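Local coordinates for DUF4348 domain-containing protein (Bacteroides fragilis, PDB 3SBU), which is of unknown function but adopts an NTF2-like, cystatin-like fold and is probably made as a lipoprotein, at the interface of chains A and B. Residues are numbered along the deposited sequence; one frame, centred on the assembly and turned at random. Chains: chain A/B, Hypothetical ntf2-like protein.

Contact 1: the interface of chains A and B. Residues chain A 182, 190-192; chain B 65, 67, 70, 123, 143.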
# COMPACT_ATOMS: atom_id res chain seq x y z
N ASP A 182 8.84 -3.61 -6.63
CA ASP A 182 8.29 -4.65 -7.49
C ASP A 182 7.81 -5.83 -6.59
O ASP A 182 8.62 -6.34 -5.80
CB ASP A 182 9.38 -5.09 -8.47
CG ASP A 182 8.98 -6.03 -9.57
OD1 ASP A 182 8.07 -6.86 -9.35
OD2 ASP A 182 9.65 -6.01 -10.63
N LEU A 190 9.77 -0.18 -9.03
CA LEU A 190 8.63 -0.28 -9.93
C LEU A 190 8.03 1.11 -10.12
O LEU A 190 7.56 1.74 -9.17
CB LEU A 190 7.59 -1.28 -9.41
CG LEU A 190 6.22 -1.29 -10.14
CD1 LEU A 190 6.31 -2.03 -11.46
CD2 LEU A 190 5.20 -2.00 -9.31
N GLU A 191 8.08 1.61 -11.35
CA GLU A 191 7.45 2.88 -11.62
C GLU A 191 6.13 2.64 -12.31
O GLU A 191 6.06 1.95 -13.33
CB GLU A 191 8.31 3.83 -12.45
CG GLU A 191 7.59 5.17 -12.59
CD GLU A 191 8.37 6.31 -13.21
OE1 GLU A 191 9.62 6.33 -13.09
OE2 GLU A 191 7.73 7.22 -13.78
N THR A 192 5.08 3.17 -11.74
CA THR A 192 3.73 2.96 -12.27
C THR A 192 2.95 4.27 -12.11
O THR A 192 3.55 5.30 -11.80
CB THR A 192 3.08 1.73 -11.55
OG1 THR A 192 1.86 1.42 -12.19
CG2 THR A 192 2.80 1.98 -10.08
N TYR B 65 3.75 -4.68 -22.21
CA TYR B 65 3.88 -4.78 -20.76
C TYR B 65 3.57 -3.44 -20.14
O TYR B 65 4.18 -2.43 -20.47
CB TYR B 65 5.28 -5.31 -20.36
CG TYR B 65 5.71 -5.05 -18.93
CD1 TYR B 65 5.01 -5.61 -17.86
CD2 TYR B 65 6.86 -4.32 -18.65
CE1 TYR B 65 5.41 -5.39 -16.54
CE2 TYR B 65 7.28 -4.11 -17.34
CZ TYR B 65 6.56 -4.65 -16.29
OH TYR B 65 6.97 -4.44 -14.99
N ASN B 67 2.74 -0.90 -16.67
CA ASN B 67 2.89 -0.59 -15.26
C ASN B 67 1.85 0.51 -14.96
O ASN B 67 2.17 1.68 -14.80
CB ASN B 67 4.34 -0.21 -14.95
CG ASN B 67 5.28 -1.38 -15.09
OD1 ASN B 67 6.29 -1.32 -15.80
ND2 ASN B 67 4.97 -2.47 -14.42
N ARG B 70 1.78 3.38 -17.59
CA ARG B 70 3.13 3.37 -18.15
C ARG B 70 3.25 2.17 -19.12
O ARG B 70 2.96 1.04 -18.71
CB ARG B 70 4.17 3.30 -17.01
CG ARG B 70 5.50 3.92 -17.33
CD ARG B 70 6.52 3.59 -16.26
NE ARG B 70 7.10 2.26 -16.43
CZ ARG B 70 8.28 2.01 -16.99
NH1 ARG B 70 9.04 3.02 -17.43
NH2 ARG B 70 8.73 0.77 -17.10
N MSE B 123 -0.82 -5.07 -4.99
CA MSE B 123 -0.30 -5.13 -6.33
C MSE B 123 -0.96 -6.28 -7.07
O MSE B 123 -1.36 -7.27 -6.45
CB MSE B 123 1.21 -5.31 -6.30
CG MSE B 123 1.96 -4.19 -5.58
SE MSE B 123 1.85 -2.45 -6.43
CE MSE B 123 2.38 -3.02 -8.18
N LEU B 143 1.53 -5.15 -14.64
CA LEU B 143 2.04 -5.23 -13.27
C LEU B 143 1.81 -3.86 -12.68
O LEU B 143 2.47 -2.91 -13.08
CB LEU B 143 3.52 -5.66 -13.20
CG LEU B 143 4.08 -5.78 -11.78
CD1 LEU B 143 3.40 -6.94 -11.02
CD2 LEU B 143 5.58 -5.94 -11.80
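A:Glu191 and A:Thr192, in strand 189-194, run against B:Asn67, the last residue of strand 65-67, where psi has dropped to 71°. A:Leu190 and A:Thr192 point to the B:Asn67 side; A:Glu191 points to the opposite side, toward B:Arg70, with its backbone O over B:Asn67 CB and 3.3 Å from B:Arg70 NE. Threonine suits its place because its hydroxyl can donate from a beta-branched side chain: OG1 of A:Thr192 bonds to the backbone O of B:Asn67 at 2.7 Å. The donor stands above the carbonyl plane, 76° out of it, off the lone pairs. The B:Asn67 amide is pinned within its own chain: ND2 gives hydrogen bonds to the phenol OH of B:Tyr65 at 2.9 Å and the backbone O of B:Leu143, also at 2.9 Å; both partners lie in the amide plane, which fixes its rotation. An amide suits this place because its NH2 can serve two acceptors at once. A:Leu190 packs on this held group, its CG anti to the backbone N (chi1 170°), which carries the branch toward chain B. CD1 of A:Leu190 lies 3.8 Å from the amide carbon CG of B:Asn67 and 4.0 Å from B:Leu143 CD2. B:Leu143 adds an apolar surface beside the amide, and its CD2 also meets the carboxylate end of A:Asp182. The A:Glu191 and B:Arg70 side chains cross at about a right angle; opposite charge may favour the pairing, though the charged groups do not touch. CD2 of A:Leu190 meets the methyl CE of selenomethionine B:Met123 tip to tip at 3.2 Å, closer than usual van der Waals contact, so packing is crowded or the model slightly off.

Contact 2: the interface of chains A and B. Residues chain A 178, 180, 190, 192-194, 202; chain B 123, 144-145.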
# COMPACT_ATOMS: atom_id res chain seq x y z
N PHE A 178 3.72 6.99 -9.48
CA PHE A 178 3.88 6.18 -8.28
C PHE A 178 5.12 5.35 -8.39
O PHE A 178 5.30 4.58 -9.34
CB PHE A 178 2.64 5.30 -8.03
CG PHE A 178 2.60 4.51 -6.76
CD1 PHE A 178 2.89 5.10 -5.55
CD2 PHE A 178 2.19 3.18 -6.77
CE1 PHE A 178 2.82 4.36 -4.38
CE2 PHE A 178 2.07 2.46 -5.60
CZ PHE A 178 2.39 3.05 -4.42
N THR A 180 7.29 2.49 -6.45
CA THR A 180 7.21 1.56 -5.35
C THR A 180 8.18 0.38 -5.58
O THR A 180 9.02 0.44 -6.48
CB THR A 180 5.74 1.12 -5.10
OG1 THR A 180 5.69 0.45 -3.85
CG2 THR A 180 5.18 0.23 -6.20
N LEU A 190 9.77 -0.18 -9.03
CA LEU A 190 8.63 -0.28 -9.93
C LEU A 190 8.03 1.11 -10.12
O LEU A 190 7.56 1.74 -9.17
CB LEU A 190 7.59 -1.28 -9.41
CG LEU A 190 6.22 -1.29 -10.14
CD1 LEU A 190 6.31 -2.03 -11.46
CD2 LEU A 190 5.20 -2.00 -9.31
N THR A 192 5.08 3.17 -11.74
CA THR A 192 3.73 2.96 -12.27
C THR A 192 2.95 4.27 -12.11
O THR A 192 3.55 5.30 -11.80
CB THR A 192 3.08 1.73 -11.55
OG1 THR A 192 1.86 1.42 -12.19
CG2 THR A 192 2.80 1.98 -10.08
N THR A 193 1.63 4.23 -12.30
CA THR A 193 0.75 5.39 -12.12
C THR A 193 -0.43 4.99 -11.28
O THR A 193 -0.75 3.82 -11.21
CB THR A 193 0.31 5.98 -13.48
OG1 THR A 193 -0.42 4.99 -14.19
CG2 THR A 193 1.47 6.51 -14.31
N LEU A 194 -1.05 5.97 -10.59
CA LEU A 194 -2.29 5.80 -9.81
C LEU A 194 -3.37 6.72 -10.35
O LEU A 194 -3.06 7.88 -10.61
CB LEU A 194 -2.13 6.13 -8.30
CG LEU A 194 -1.12 5.37 -7.46
CD1 LEU A 194 -0.98 6.03 -6.12
CD2 LEU A 194 -1.53 3.91 -7.25
N PHE A 202 -4.40 4.20 -1.46
CA PHE A 202 -2.98 4.07 -1.14
C PHE A 202 -2.41 5.23 -0.33
O PHE A 202 -1.31 5.11 0.21
CB PHE A 202 -2.18 3.97 -2.45
CG PHE A 202 -2.18 2.61 -3.08
CD1 PHE A 202 -1.23 1.65 -2.73
CD2 PHE A 202 -3.17 2.25 -4.00
CE1 PHE A 202 -1.26 0.38 -3.29
CE2 PHE A 202 -3.19 0.98 -4.58
CZ PHE A 202 -2.24 0.05 -4.21
N MSE B 123 -0.82 -5.07 -4.99
CA MSE B 123 -0.30 -5.13 -6.33
C MSE B 123 -0.96 -6.28 -7.07
O MSE B 123 -1.36 -7.27 -6.45
CB MSE B 123 1.21 -5.31 -6.30
CG MSE B 123 1.96 -4.19 -5.58
SE MSE B 123 1.85 -2.45 -6.43
CE MSE B 123 2.38 -3.02 -8.18
N ARG B 144 0.85 -3.73 -11.78
CA ARG B 144 0.48 -2.41 -11.27
C ARG B 144 -0.24 -2.48 -9.93
O ARG B 144 -0.65 -3.58 -9.52
CB ARG B 144 -0.51 -1.77 -12.29
CG ARG B 144 -1.68 -2.69 -12.58
CD ARG B 144 -2.99 -1.99 -12.87
NE ARG B 144 -3.95 -2.97 -13.36
CZ ARG B 144 -4.70 -3.75 -12.59
NH1 ARG B 144 -4.67 -3.63 -11.27
NH2 ARG B 144 -5.53 -4.64 -13.14
N PRO B 145 -0.50 -1.31 -9.26
CA PRO B 145 -1.30 -1.34 -8.04
C PRO B 145 -2.68 -1.85 -8.35
O PRO B 145 -3.15 -1.77 -9.50
CB PRO B 145 -1.31 0.12 -7.59
CG PRO B 145 -0.09 0.71 -8.24
CD PRO B 145 -0.14 0.08 -9.59
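A:Phe202 and A:Leu194 carry CG anti to the carbonyl carbon (chi1 -80° and -59°), A:Phe178 anti to the backbone N (chi1 -175°), and all three thereby face B:Pro145. These settings turn two aromatic rings and a branched tip of chain A toward a single pyrrolidine ring. Proline suits the role because its compact, rigid ring offers carbons in several directions. CB lies 3.5 Å from CZ of A:Phe202, whose side chain crosses it at about a right angle. CG is 3.6 Å from CD2 of A:Leu194 and 3.7 Å from CD2 on the rim of A:Phe178, whose side chain runs alongside the proline, pointing the opposite way. CD rests against both branches of A:Thr192, the methyl CG2 and the hydroxyl OG1, each at 3.5 Å. The A:Phe178 ring is held within its own chain: A:Leu194 CD1 covers one face, offset toward the rim, and A:Thr180 CB the other. Leucine thus serves twice, one methyl bracing the ring while the other touches B:Pro145. Selenomethionine B:Met123, long and flexible, extends the apolar surface toward A:Thr180, with SE 4.3 Å from CG2. Behind the proline, the guanidinium NH1 of B:Arg144 donates to the backbone O of B:Pro145 at 3.0 Å; this oxygen lies in the guanidinium plane, and the bond may steady the loop. In the fold, B:Pro145 sits in a loop of chain B, two residues after B:Leu143, and its receiving surface is built from neighbouring strands 176-182 and 189-194 with A:Phe202, just past helix 196-201.

The C-alpha centres of contact 1 and contact 2 lie about 6 Å apart, and the two share A:Leu190, A:Thr192 and B:Met123, making them adjoining parts of one surface. Strands 176-182 and 189-194 of chain A serve both. On chain B, contact 1 draws on strand 65-67 and its neighbours, contact 2 on the segment that follows B:Leu143 directly. A mixed polar and apolar patch in contact 1 passes into mainly carbon-to-carbon contacts among the residues of contact 2. Because different surfaces of two identical chains meet and the interface is not an exact two-fold, the pairing may reflect crystal packing; the structure alone does not show a biological dimer.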